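Long-range contacts in transcobalamin-1 (Homo sapiens, PDB 4KKI), which binds vitamin B12 with femtomolar affinity, recognises other corrinoids too, and protects the vitamin from the acid of the stomach: residues G51-N56 and E379-G383; V166-P172 and Y220-L224; E234-I238 and Q267-V272; Y333-N337 and V420-E424; R399-L405 and E427-Y433. The contacts are given in a common frame with arbitrary orientation. Residue numbers count along the deposited sequence, not the author numbering.

Interaction 1: G51-N56 and E379-G383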
# COMPACT_ATOMS: atom_id res chain seq x y z
N GLY A 51 -15.41 7.39 -4.23
CA GLY A 51 -14.04 7.85 -4.38
C GLY A 51 -13.01 6.81 -4.00
O GLY A 51 -11.84 6.92 -4.38
N THR A 52 -13.43 5.79 -3.25
CA THR A 52 -12.51 4.76 -2.81
C THR A 52 -12.58 3.52 -3.72
O THR A 52 -13.61 3.25 -4.34
CB THR A 52 -12.74 4.35 -1.34
OG1 THR A 52 -11.58 3.68 -0.84
CG2 THR A 52 -13.95 3.44 -1.21
N SER A 53 -11.48 2.79 -3.78
CA SER A 53 -11.38 1.63 -4.65
C SER A 53 -12.07 0.41 -4.04
O SER A 53 -12.12 0.27 -2.82
CB SER A 53 -9.92 1.31 -4.95
OG SER A 53 -9.80 0.13 -5.73
N ALA A 54 -12.59 -0.46 -4.90
CA ALA A 54 -13.14 -1.74 -4.46
C ALA A 54 -12.19 -2.86 -4.86
O ALA A 54 -12.37 -4.01 -4.45
CB ALA A 54 -14.51 -1.96 -5.06
N VAL A 55 -11.18 -2.53 -5.66
CA VAL A 55 -10.22 -3.51 -6.14
C VAL A 55 -9.40 -4.10 -5.01
O VAL A 55 -9.33 -5.32 -4.84
CB VAL A 55 -9.28 -2.89 -7.19
CG1 VAL A 55 -8.21 -3.90 -7.60
CG2 VAL A 55 -10.07 -2.41 -8.40
N ASN A 56 -8.76 -3.23 -4.23
CA ASN A 56 -7.97 -3.66 -3.08
C ASN A 56 -8.81 -4.40 -2.04
O ASN A 56 -8.37 -5.38 -1.44
CB ASN A 56 -7.28 -2.46 -2.44
CG ASN A 56 -8.23 -1.32 -2.15
OD1 ASN A 56 -9.44 -1.42 -2.40
ND2 ASN A 56 -7.70 -0.22 -1.62
N GLU A 379 -8.65 14.16 -4.57
CA GLU A 379 -9.27 13.02 -3.92
C GLU A 379 -8.65 11.72 -4.43
O GLU A 379 -8.68 11.43 -5.63
CB GLU A 379 -10.78 13.01 -4.16
CG GLU A 379 -11.56 12.16 -3.17
CD GLU A 379 -11.50 12.72 -1.76
OE1 GLU A 379 -11.62 13.95 -1.61
OE2 GLU A 379 -11.34 11.92 -0.82
N ARG A 380 -8.07 10.95 -3.52
CA ARG A 380 -7.49 9.66 -3.86
C ARG A 380 -8.31 8.56 -3.20
O ARG A 380 -9.25 8.84 -2.46
CB ARG A 380 -6.04 9.57 -3.39
CG ARG A 380 -5.09 10.53 -4.09
CD ARG A 380 -4.77 10.07 -5.50
NE ARG A 380 -3.63 10.79 -6.05
CZ ARG A 380 -3.72 11.89 -6.79
NH1 ARG A 380 -4.91 12.40 -7.07
NH2 ARG A 380 -2.62 12.48 -7.24
N SER A 381 -7.95 7.31 -3.47
CA SER A 381 -8.62 6.18 -2.85
C SER A 381 -8.37 6.19 -1.35
O SER A 381 -9.26 5.87 -0.56
CB SER A 381 -8.14 4.86 -3.45
OG SER A 381 -8.77 3.75 -2.84
N TRP A 382 -7.16 6.58 -0.96
CA TRP A 382 -6.80 6.67 0.45
C TRP A 382 -7.49 7.85 1.12
O TRP A 382 -7.68 7.86 2.34
CB TRP A 382 -5.28 6.79 0.61
CG TRP A 382 -4.55 5.49 0.60
CD1 TRP A 382 -3.95 4.89 -0.47
CD2 TRP A 382 -4.32 4.63 1.72
NE1 TRP A 382 -3.36 3.70 -0.08
CE2 TRP A 382 -3.58 3.52 1.26
CE3 TRP A 382 -4.67 4.68 3.08
CZ2 TRP A 382 -3.18 2.48 2.10
CZ3 TRP A 382 -4.28 3.64 3.91
CH2 TRP A 382 -3.54 2.56 3.42
N GLY A 383 -7.86 8.84 0.32
CA GLY A 383 -8.51 10.03 0.84
C GLY A 383 -7.90 11.30 0.27
O GLY A 383 -7.27 11.26 -0.79
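Ser381 has by far the largest area buried here, with Gly51 and Thr52 next, and the contact is built round its hydroxyl. Ser381 OG accepts from the backbone of Ser53, N to OG 3.0 Å. The hydroxyl of Thr52 faces the same residue: Thr52 OG1 lies 3.2 Å from Ser381 O and 3.4 Å from Ser381 OG, so its proton has two possible acceptors. The two segments come closest, CA to CA, at Thr52 and Ser381, 4.1 Å apart. Gly51 adds backbone packing, its O lying 3.6 Å from Ser381 CA. Just beyond, Ser53 OG accepts from Val55 N at 3.0 Å, a capping bond at the start of helix 55-63. Asn285 ND2 of helix 284-294 also hydrogen-bonds to Ser381 O. On the other side, residues 380-383 form a tight turn, in which Arg380 N donates to Gly383 O at 2.9 Å, between strands 375-379 and 384-389. Trp382 and Gly383 in this turn touch cyanocobalamin, so a small polar contact joins the helical domain to the beta domain beside the cobalamin pocket enclosed between them.

Interaction 2: V166-P172 and Y220-L224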
# COMPACT_ATOMS: atom_id res chain seq x y z
N VAL A 166 14.68 -7.34 -13.41
CA VAL A 166 14.39 -7.39 -11.98
C VAL A 166 15.67 -7.33 -11.15
O VAL A 166 15.78 -6.53 -10.21
CB VAL A 166 13.61 -8.67 -11.62
CG1 VAL A 166 13.48 -8.82 -10.12
CG2 VAL A 166 12.24 -8.65 -12.28
N VAL A 167 16.64 -8.17 -11.50
CA VAL A 167 17.94 -8.17 -10.85
C VAL A 167 18.61 -6.80 -10.95
O VAL A 167 19.27 -6.34 -10.01
CB VAL A 167 18.87 -9.24 -11.47
CG1 VAL A 167 20.26 -9.19 -10.85
CG2 VAL A 167 18.27 -10.63 -11.30
N ASN A 168 18.41 -6.14 -12.08
CA ASN A 168 19.02 -4.84 -12.33
C ASN A 168 18.44 -3.72 -11.45
O ASN A 168 19.19 -2.87 -10.96
CB ASN A 168 18.89 -4.47 -13.81
CG ASN A 168 20.02 -3.58 -14.29
OD1 ASN A 168 20.73 -3.93 -15.23
ND2 ASN A 168 20.18 -2.43 -13.65
N HIS A 169 17.13 -3.73 -11.25
CA HIS A 169 16.46 -2.60 -10.61
C HIS A 169 16.09 -2.80 -9.14
O HIS A 169 15.94 -1.82 -8.40
CB HIS A 169 15.22 -2.19 -11.41
CG HIS A 169 15.53 -1.67 -12.78
ND1 HIS A 169 16.09 -0.43 -13.00
CD2 HIS A 169 15.36 -2.23 -14.00
CE1 HIS A 169 16.25 -0.25 -14.30
NE2 HIS A 169 15.81 -1.33 -14.93
N PHE A 170 15.94 -4.04 -8.71
CA PHE A 170 15.43 -4.32 -7.36
C PHE A 170 16.51 -4.45 -6.28
O PHE A 170 16.23 -4.93 -5.18
CB PHE A 170 14.52 -5.55 -7.36
CG PHE A 170 13.12 -5.26 -7.83
CD1 PHE A 170 12.84 -5.13 -9.18
CD2 PHE A 170 12.08 -5.13 -6.92
CE1 PHE A 170 11.55 -4.86 -9.62
CE2 PHE A 170 10.80 -4.87 -7.35
CZ PHE A 170 10.53 -4.73 -8.70
N THR A 171 17.73 -4.02 -6.60
CA THR A 171 18.82 -4.01 -5.63
C THR A 171 18.43 -3.23 -4.38
O THR A 171 17.98 -2.08 -4.47
CB THR A 171 20.08 -3.36 -6.22
OG1 THR A 171 20.16 -3.66 -7.62
CG2 THR A 171 21.33 -3.87 -5.52
N PRO A 172 18.61 -3.84 -3.20
CA PRO A 172 18.21 -3.27 -1.91
C PRO A 172 18.81 -1.89 -1.62
O PRO A 172 18.29 -1.17 -0.77
CB PRO A 172 18.74 -4.29 -0.90
CG PRO A 172 18.78 -5.57 -1.65
CD PRO A 172 19.17 -5.19 -3.04
N TYR A 220 19.12 -10.27 -2.51
CA TYR A 220 18.26 -9.09 -2.44
C TYR A 220 17.20 -9.27 -1.35
O TYR A 220 16.97 -8.38 -0.54
CB TYR A 220 17.55 -8.82 -3.77
CG TYR A 220 18.44 -8.33 -4.89
CD1 TYR A 220 19.81 -8.16 -4.70
CD2 TYR A 220 17.91 -8.02 -6.14
CE1 TYR A 220 20.62 -7.71 -5.73
CE2 TYR A 220 18.71 -7.57 -7.16
CZ TYR A 220 20.06 -7.41 -6.96
OH TYR A 220 20.86 -6.96 -7.98
N THR A 221 16.55 -10.44 -1.37
CA THR A 221 15.51 -10.76 -0.40
C THR A 221 16.07 -10.78 1.02
O THR A 221 15.46 -10.24 1.94
CB THR A 221 14.85 -12.12 -0.70
OG1 THR A 221 14.34 -12.12 -2.03
CG2 THR A 221 13.72 -12.38 0.28
N LYS A 222 17.24 -11.39 1.18
CA LYS A 222 17.92 -11.44 2.47
C LYS A 222 18.15 -10.04 3.04
O LYS A 222 17.87 -9.79 4.21
CB LYS A 222 19.25 -12.18 2.34
CG LYS A 222 20.03 -12.30 3.64
CD LYS A 222 21.27 -13.16 3.46
CE LYS A 222 22.10 -13.22 4.74
NZ LYS A 222 22.63 -11.89 5.14
N SER A 223 18.67 -9.15 2.21
CA SER A 223 18.93 -7.77 2.61
C SER A 223 17.65 -7.02 2.96
O SER A 223 17.59 -6.28 3.95
CB SER A 223 19.70 -7.03 1.51
OG SER A 223 19.89 -5.67 1.84
N LEU A 224 16.61 -7.20 2.14
CA LEU A 224 15.33 -6.55 2.37
C LEU A 224 14.66 -7.00 3.66
O LEU A 224 14.05 -6.19 4.37
CB LEU A 224 14.39 -6.76 1.18
CG LEU A 224 14.77 -6.00 -0.10
CD1 LEU A 224 13.84 -6.36 -1.24
CD2 LEU A 224 14.78 -4.50 0.16
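The ring of Tyr220 lies against the end of the segment 166-172, with Pro172 and Thr171 over one face. Pro172 CD is 3.5 Å from Tyr220 CD1, and Thr171 CA sits 3.9 Å from the Tyr220 ring centroid, nearly on its normal, a CH-pi contact. Pro172 also reaches the next turn of the helix, its CB 4.1 Å from Leu224 CD2 and 3.3 Å from Ser223 OG. Farther along the ring, Val167 CG1 approaches Tyr220 CZ at 4.3 Å. The polar edge is at the phenol: Tyr220 OH donates to Val167 O at 2.7 Å, taking up a carbonyl in the last turn of helix 163-169, and Thr171 OG1 gives a weak hydrogen bond to Tyr220 OH at 3.4 Å. The chain leaves helical geometry at Phe170, and Thr171 and Pro172 then pass over the tyrosine ring. Phe170 itself packs on Leu147, Ser148 and Val151 of helix 144-156, while Leu224 meets Val192 of helix 185-203, so the contact ties the end of helix 163-169 to helix 213-229 within the helical domain.

Interaction 3: E234-I238 and Q267-V272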
# COMPACT_ATOMS: atom_id res chain seq x y z
N GLU A 234 9.18 -1.65 19.35
CA GLU A 234 9.21 -2.40 20.59
C GLU A 234 7.92 -3.17 20.82
O GLU A 234 7.92 -4.25 21.42
CB GLU A 234 9.48 -1.46 21.77
CG GLU A 234 9.85 -2.15 23.07
CD GLU A 234 10.18 -1.18 24.18
OE1 GLU A 234 9.71 -0.02 24.12
OE2 GLU A 234 10.91 -1.57 25.11
N ASN A 235 6.81 -2.61 20.34
CA ASN A 235 5.49 -3.22 20.52
C ASN A 235 5.15 -4.29 19.47
O ASN A 235 4.06 -4.85 19.49
CB ASN A 235 4.40 -2.15 20.55
CG ASN A 235 4.39 -1.28 19.30
OD1 ASN A 235 5.09 -1.56 18.33
ND2 ASN A 235 3.58 -0.23 19.32
N GLY A 236 6.08 -4.56 18.57
CA GLY A 236 5.89 -5.61 17.58
C GLY A 236 5.52 -5.10 16.20
O GLY A 236 5.58 -5.84 15.22
N LEU A 237 5.12 -3.84 16.13
CA LEU A 237 4.82 -3.21 14.85
C LEU A 237 6.08 -3.14 14.00
O LEU A 237 7.19 -2.96 14.52
CB LEU A 237 4.24 -1.81 15.05
CG LEU A 237 2.85 -1.73 15.68
CD1 LEU A 237 2.34 -0.29 15.69
CD2 LEU A 237 1.88 -2.64 14.94
N ILE A 238 5.92 -3.30 12.69
CA ILE A 238 7.04 -3.28 11.77
C ILE A 238 6.88 -2.12 10.81
O ILE A 238 6.05 -2.16 9.89
CB ILE A 238 7.14 -4.60 10.99
CG1 ILE A 238 7.06 -5.79 11.95
CG2 ILE A 238 8.43 -4.64 10.19
CD1 ILE A 238 6.91 -7.13 11.26
N GLN A 267 3.31 -11.48 19.05
CA GLN A 267 3.30 -10.14 19.64
C GLN A 267 2.84 -9.12 18.60
O GLN A 267 2.00 -8.26 18.88
CB GLN A 267 4.68 -9.76 20.17
CG GLN A 267 4.72 -8.40 20.84
CD GLN A 267 6.09 -7.76 20.82
OE1 GLN A 267 6.98 -8.20 20.08
NE2 GLN A 267 6.28 -6.72 21.62
N THR A 268 3.41 -9.21 17.40
CA THR A 268 3.02 -8.35 16.29
C THR A 268 1.53 -8.47 16.01
O THR A 268 0.83 -7.46 15.88
CB THR A 268 3.81 -8.70 15.01
OG1 THR A 268 5.20 -8.41 15.20
CG2 THR A 268 3.28 -7.91 13.83
N LEU A 269 1.04 -9.71 15.93
CA LEU A 269 -0.37 -9.98 15.71
C LEU A 269 -1.25 -9.37 16.81
O LEU A 269 -2.25 -8.71 16.51
CB LEU A 269 -0.61 -11.49 15.63
CG LEU A 269 -2.06 -11.98 15.55
CD1 LEU A 269 -2.73 -11.47 14.29
CD2 LEU A 269 -2.10 -13.50 15.61
N ASN A 270 -0.86 -9.57 18.06
CA ASN A 270 -1.61 -9.05 19.20
C ASN A 270 -1.71 -7.52 19.21
O ASN A 270 -2.78 -6.96 19.46
CB ASN A 270 -1.00 -9.53 20.52
CG ASN A 270 -1.19 -11.02 20.74
OD1 ASN A 270 -2.07 -11.64 20.15
ND2 ASN A 270 -0.36 -11.60 21.60
N THR A 271 -0.60 -6.86 18.93
CA THR A 271 -0.57 -5.41 18.85
C THR A 271 -1.49 -4.89 17.75
O THR A 271 -2.22 -3.92 17.94
CB THR A 271 0.86 -4.89 18.63
OG1 THR A 271 1.68 -5.27 19.74
CG2 THR A 271 0.88 -3.38 18.49
N VAL A 272 -1.46 -5.56 16.60
CA VAL A 272 -2.33 -5.19 15.49
C VAL A 272 -3.81 -5.34 15.87
O VAL A 272 -4.62 -4.45 15.61
CB VAL A 272 -2.02 -6.01 14.22
CG1 VAL A 272 -3.07 -5.76 13.14
CG2 VAL A 272 -0.63 -5.67 13.70
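Thr271 directs its hydroxyl onto the backbone of Asn235: Thr271 OG1 donates to Asn235 O at 2.4 Å, a very short hydrogen bond, while its methyl CG2 lies 3.8 Å from Leu237 CD2. Two further side chains of the same helix face bond the loop in a similar way. Gln267 NE2 donates to Glu234 O at 3.0 Å, and Thr268 OG1 donates to Gly236 O at 2.6 Å. Three successive carbonyls of the loop are thus each taken by a side chain from residues 267, 268 and 271, which share one side of the helix. The close approach depends on Gly236, whose CA is 4.2 Å from the CA of Thr268; a CB there would crowd Thr268 N, and at its backbone angles (phi 103°, psi -15°) would also jam against the carbonyl O of Asn235. An Asx turn shapes the loop from within, Leu237 N donating to Asn235 OD1 at 3.2 Å. Beside the three hydrogen bonds, Leu237 CD2 also touches Val272 CG2 at 4.1 Å. The loop joins helix 213-229 to helix 244-252 in the helical domain, and Thr244 at the start of the latter helix touches Leu237, Thr268 and Val272, while Val272 reaches on to Val290 and Leu294 of helix 284-294.

Interaction 4: Y333-N337 and V420-E424. With NAG (2-acetamido-2-deoxy-beta-D-glucopyranose), chain H.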
# COMPACT_ATOMS: atom_id res chain seq x y z
N TYR A 333 -13.09 23.76 21.94
CA TYR A 333 -12.22 24.11 20.83
C TYR A 333 -10.76 23.82 21.17
O TYR A 333 -10.39 23.78 22.35
CB TYR A 333 -12.38 25.58 20.44
CG TYR A 333 -13.65 25.88 19.66
CD1 TYR A 333 -14.86 26.03 20.32
CD2 TYR A 333 -13.62 26.01 18.28
CE1 TYR A 333 -16.02 26.31 19.61
CE2 TYR A 333 -14.77 26.29 17.57
CZ TYR A 333 -15.97 26.43 18.24
OH TYR A 333 -17.12 26.71 17.54
N ILE A 334 -9.94 23.66 20.15
CA ILE A 334 -8.55 23.32 20.38
C ILE A 334 -7.64 24.21 19.53
O ILE A 334 -8.06 24.72 18.50
CB ILE A 334 -8.33 21.80 20.19
CG1 ILE A 334 -7.55 21.24 21.37
CG2 ILE A 334 -7.69 21.44 18.85
CD1 ILE A 334 -8.41 20.40 22.29
N SER A 335 -6.41 24.39 19.97
CA SER A 335 -5.47 25.26 19.26
C SER A 335 -4.14 24.57 18.98
O SER A 335 -3.63 23.81 19.81
CB SER A 335 -5.24 26.56 20.03
OG SER A 335 -6.36 27.42 19.92
N VAL A 336 -3.57 24.85 17.81
CA VAL A 336 -2.32 24.23 17.38
C VAL A 336 -1.39 25.23 16.70
O VAL A 336 -1.81 26.30 16.28
CB VAL A 336 -2.57 23.07 16.40
CG1 VAL A 336 -3.27 21.91 17.09
CG2 VAL A 336 -3.38 23.56 15.21
N ASN A 337 -0.12 24.86 16.59
CA ASN A 337 0.86 25.65 15.86
C ASN A 337 1.02 25.13 14.43
O ASN A 337 1.86 24.27 14.17
CB ASN A 337 2.20 25.65 16.59
CG ASN A 337 3.27 26.46 15.86
OD1 ASN A 337 2.97 27.44 15.18
ND2 ASN A 337 4.52 26.04 16.01
N VAL A 420 -6.23 15.97 15.40
CA VAL A 420 -5.23 16.83 16.04
C VAL A 420 -5.53 17.06 17.52
O VAL A 420 -6.68 16.99 17.95
CB VAL A 420 -5.11 18.18 15.31
CG1 VAL A 420 -4.84 17.95 13.83
CG2 VAL A 420 -6.38 19.00 15.49
N ARG A 421 -4.48 17.32 18.29
CA ARG A 421 -4.63 17.55 19.72
C ARG A 421 -4.10 18.92 20.12
O ARG A 421 -3.39 19.57 19.36
CB ARG A 421 -3.92 16.45 20.53
CG ARG A 421 -4.50 15.05 20.32
CD ARG A 421 -3.95 14.05 21.33
NE ARG A 421 -2.50 13.91 21.25
CZ ARG A 421 -1.88 12.93 20.60
NH1 ARG A 421 -2.58 11.99 19.98
NH2 ARG A 421 -0.56 12.88 20.58
N ASN A 422 -4.46 19.35 21.33
CA ASN A 422 -4.10 20.68 21.82
C ASN A 422 -2.59 20.88 21.96
O ASN A 422 -1.89 20.04 22.52
CB ASN A 422 -4.78 20.95 23.16
CG ASN A 422 -4.86 22.42 23.49
OD1 ASN A 422 -5.06 23.26 22.60
ND2 ASN A 422 -4.71 22.76 24.76
N GLY A 423 -2.11 22.01 21.45
CA GLY A 423 -0.71 22.37 21.58
C GLY A 423 0.21 21.61 20.64
O GLY A 423 1.42 21.54 20.87
N GLU A 424 -0.35 21.05 19.58
CA GLU A 424 0.43 20.30 18.61
C GLU A 424 1.13 21.21 17.60
O GLU A 424 0.52 22.15 17.07
CB GLU A 424 -0.44 19.29 17.87
CG GLU A 424 -0.14 17.84 18.22
CD GLU A 424 -0.89 16.86 17.33
OE1 GLU A 424 -0.31 15.81 16.99
OE2 GLU A 424 -2.05 17.15 16.96
C1 NAG H . 5.43 27.15 15.89
C2 NAG H . 6.41 27.20 17.07
C3 NAG H . 7.35 28.39 16.94
C4 NAG H . 8.02 28.39 15.58
C5 NAG H . 6.99 28.25 14.46
C6 NAG H . 7.70 28.09 13.12
C7 NAG H . 6.03 26.41 19.33
C8 NAG H . 5.74 26.89 20.72
N2 NAG H . 5.70 27.24 18.33
O3 NAG H . 8.33 28.33 17.95
O4 NAG H . 8.74 29.58 15.40
O5 NAG H . 6.14 27.14 14.67
O6 NAG H . 6.75 27.85 12.11
O7 NAG H . 6.54 25.31 19.14
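This is a strand-to-turn contact of the C-terminal beta domain: the type II beta turn from Arg421 to Glu424, just before strand 426-432, docks on the start of strand 333-341. Three hydrogen bonds join them. Ser335 N donates to Asn422 OD1 at 3.2 Å, so an asparagine side chain stands in for a strand carbonyl; Gly423 N donates to Ser335 O at 2.9 Å; and Asn337 N donates to Glu424 O at 2.8 Å. Gly423 suits the turn through its positive phi. Close carbon contacts lie beside them, Ile334 CG1 to Asn422 CB at 3.3 Å and Val336 CG1 to Glu424 CB at 3.9 Å, and Ile334 CG2 forms an apolar pair with Val420 CG2 at 4.4 Å. Within the turn Arg421 N donates to Glu424 OE2 at 2.8 Å, while Glu424 OE1 bonds to Ser406 and Tyr418. Asn337 carries an N-linked glycan, its ND2 bonded to NAG C1 at 1.4 Å. Strand 333-341 pairs along its other edge with strand 345-353, and the turn leads directly into its parallel neighbour, strand 426-432.

Interaction 5: R399-L405 and E427-Y433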
# COMPACT_ATOMS: atom_id res chain seq x y z
N ARG A 399 10.95 14.08 -7.59
CA ARG A 399 10.96 13.33 -6.34
C ARG A 399 10.64 14.23 -5.15
O ARG A 399 11.21 14.09 -4.07
CB ARG A 399 12.30 12.60 -6.14
CG ARG A 399 12.78 11.86 -7.39
CD ARG A 399 14.11 11.16 -7.18
NE ARG A 399 13.96 9.87 -6.52
CZ ARG A 399 14.36 9.61 -5.28
NH1 ARG A 399 14.93 10.56 -4.55
NH2 ARG A 399 14.18 8.40 -4.76
N THR A 400 9.72 15.17 -5.37
CA THR A 400 9.33 16.13 -4.34
C THR A 400 7.89 15.92 -3.91
O THR A 400 7.06 15.47 -4.71
CB THR A 400 9.47 17.57 -4.84
OG1 THR A 400 8.57 17.78 -5.94
CG2 THR A 400 10.89 17.84 -5.30
N TYR A 401 7.58 16.24 -2.66
CA TYR A 401 6.22 16.11 -2.16
C TYR A 401 6.00 16.91 -0.88
O TYR A 401 6.95 17.39 -0.26
CB TYR A 401 5.88 14.64 -1.89
CG TYR A 401 6.52 14.07 -0.64
CD1 TYR A 401 7.88 13.80 -0.59
CD2 TYR A 401 5.75 13.79 0.48
CE1 TYR A 401 8.46 13.28 0.55
CE2 TYR A 401 6.32 13.26 1.63
CZ TYR A 401 7.68 13.01 1.65
OH TYR A 401 8.25 12.49 2.79
N TRP A 402 4.73 17.06 -0.50
CA TRP A 402 4.39 17.72 0.75
C TRP A 402 4.26 16.69 1.87
O TRP A 402 3.50 15.73 1.75
CB TRP A 402 3.09 18.53 0.61
CG TRP A 402 3.22 19.71 -0.31
CD1 TRP A 402 2.81 19.79 -1.61
CD2 TRP A 402 3.80 20.98 -0.00
NE1 TRP A 402 3.10 21.03 -2.13
CE2 TRP A 402 3.71 21.78 -1.16
CE3 TRP A 402 4.40 21.52 1.15
CZ2 TRP A 402 4.19 23.09 -1.20
CZ3 TRP A 402 4.87 22.82 1.10
CH2 TRP A 402 4.76 23.59 -0.07
N GLU A 403 5.01 16.90 2.95
CA GLU A 403 5.03 15.97 4.06
C GLU A 403 4.28 16.53 5.26
O GLU A 403 4.41 17.71 5.60
CB GLU A 403 6.48 15.66 4.45
CG GLU A 403 6.64 14.62 5.54
CD GLU A 403 8.08 14.46 5.98
OE1 GLU A 403 8.40 13.42 6.60
OE2 GLU A 403 8.89 15.37 5.71
N LEU A 404 3.48 15.68 5.91
CA LEU A 404 2.71 16.10 7.07
C LEU A 404 3.42 15.68 8.35
O LEU A 404 3.80 14.52 8.51
CB LEU A 404 1.31 15.49 7.03
CG LEU A 404 0.55 15.63 5.71
CD1 LEU A 404 -0.84 15.04 5.85
CD2 LEU A 404 0.48 17.09 5.26
N LEU A 405 3.62 16.64 9.26
CA LEU A 405 4.34 16.36 10.50
C LEU A 405 3.66 16.93 11.74
O LEU A 405 2.92 17.91 11.66
CB LEU A 405 5.78 16.89 10.43
CG LEU A 405 6.68 16.36 9.31
CD1 LEU A 405 6.62 17.30 8.11
CD2 LEU A 405 8.11 16.19 9.79
N GLU A 427 2.73 20.67 10.94
CA GLU A 427 3.55 21.22 9.88
C GLU A 427 3.35 20.49 8.56
O GLU A 427 3.29 19.26 8.52
CB GLU A 427 5.02 21.18 10.28
CG GLU A 427 5.98 21.70 9.22
CD GLU A 427 7.42 21.62 9.66
OE1 GLU A 427 7.67 21.38 10.86
OE2 GLU A 427 8.32 21.79 8.81
N VAL A 428 3.23 21.26 7.48
CA VAL A 428 3.27 20.70 6.14
C VAL A 428 4.57 21.14 5.48
O VAL A 428 4.80 22.33 5.27
CB VAL A 428 2.07 21.15 5.30
CG1 VAL A 428 2.04 20.37 3.99
CG2 VAL A 428 0.78 20.95 6.07
N ARG A 429 5.42 20.17 5.15
CA ARG A 429 6.79 20.45 4.74
C ARG A 429 7.09 20.02 3.30
O ARG A 429 6.77 18.90 2.90
CB ARG A 429 7.76 19.77 5.70
CG ARG A 429 9.23 19.89 5.34
CD ARG A 429 10.10 19.15 6.35
NE ARG A 429 9.84 19.58 7.72
CZ ARG A 429 10.40 19.04 8.80
NH1 ARG A 429 11.26 18.04 8.67
NH2 ARG A 429 10.10 19.51 10.00
N TRP A 430 7.71 20.92 2.54
CA TRP A 430 8.17 20.60 1.19
C TRP A 430 9.40 19.70 1.28
O TRP A 430 10.44 20.12 1.79
CB TRP A 430 8.49 21.90 0.45
CG TRP A 430 8.96 21.70 -0.95
CD1 TRP A 430 10.23 21.88 -1.42
CD2 TRP A 430 8.17 21.29 -2.07
NE1 TRP A 430 10.28 21.60 -2.77
CE2 TRP A 430 9.03 21.24 -3.19
CE3 TRP A 430 6.82 20.96 -2.24
CZ2 TRP A 430 8.58 20.88 -4.46
CZ3 TRP A 430 6.38 20.60 -3.50
CH2 TRP A 430 7.26 20.56 -4.59
N SER A 431 9.29 18.47 0.78
CA SER A 431 10.34 17.48 0.99
C SER A 431 10.73 16.69 -0.26
O SER A 431 10.00 16.69 -1.25
CB SER A 431 9.93 16.51 2.10
OG SER A 431 9.52 17.21 3.27
N LYS A 432 11.87 16.01 -0.19
CA LYS A 432 12.35 15.18 -1.28
C LYS A 432 12.33 13.72 -0.87
O LYS A 432 12.17 13.40 0.31
CB LYS A 432 13.79 15.57 -1.65
CG LYS A 432 14.09 17.06 -1.58
CD LYS A 432 13.41 17.83 -2.70
CE LYS A 432 13.93 19.26 -2.78
NZ LYS A 432 13.77 19.99 -1.50
N TYR A 433 12.48 12.82 -1.84
CA TYR A 433 12.63 11.40 -1.54
C TYR A 433 14.08 11.11 -1.18
O TYR A 433 14.39 10.09 -0.57
CB TYR A 433 12.23 10.51 -2.72
CG TYR A 433 10.82 10.70 -3.26
CD1 TYR A 433 9.85 11.38 -2.54
CD2 TYR A 433 10.47 10.17 -4.50
CE1 TYR A 433 8.57 11.54 -3.05
CE2 TYR A 433 9.20 10.32 -5.01
CZ TYR A 433 8.25 11.01 -4.28
OH TYR A 433 6.99 11.16 -4.80
O HOH W 1 5.50 13.51 -5.94
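Strands 400-405 and 427-432 pair antiparallel inside the five-stranded mixed sheet of the beta domain, in unbroken register from Thr400-Lys432 to Leu405-Glu427. The hydrogen-bonded pairs are Tyr401-Ser431, Glu403-Arg429 and Leu405-Glu427. On the face bearing the two tryptophans, Trp402 (chi1 m) and Trp430 (chi1 t) sit in a non-hydrogen-bonded pair and lean together: the edge of Trp430 points at the face of Trp402, CE3 of Trp430 lying 3.4 Å from CE2 of Trp402. Trp402 NE1 bonds to Leu392 O, and Val428 CG1 packs against Trp402 CE3 at 3.9 Å and Leu404 CD2 at 3.8 Å. On the other face, the extended Glu403 (chi1 and chi2 t) brings OE2 to Ser431 OG, which donates at 3.1 Å. Arg429 folds back at chi3 (m) to make a salt bridge to Glu427, Arg429 NE to Glu427 OE2 2.9 Å; Glu427 also pairs with Arg341 of strand 333-341. Tyr401, in the p rotamer (chi1 75°), meets the Tyr433 ring obliquely, Tyr401 CD1 to Tyr433 CE1 3.4 Å. The pair also serves cobalamin directly: Leu404 N, Trp402 O and Tyr433 OH hydrogen-bond to it. Arg399 O and Thr400 N lie over one face of the Tyr433 ring, and a water links Thr400 O at 2.8 Å to Tyr433 OH at 3.0 Å.

How the interactions relate
Interactions 2 and 3 lie in the helical domain, about 26 Å apart between centres and in series along the chain; both involve the region of helix 213-229, the first on it and the second in the loop that follows. Interactions 4 and 5 belong to the beta domain, where they share one sheet: strands 333-341 and 426-432 are neighbours in it, the centres of the two interactions lie about 21 Å apart, and their segments alternate along the chain. Interaction 1 spans the two domains, closing a loop of more than 300 residues in which interactions 2 and 3 are nested. With interaction 5, about 22 Å away between centres, it places beta-domain residues round the cobalamin held between the domains.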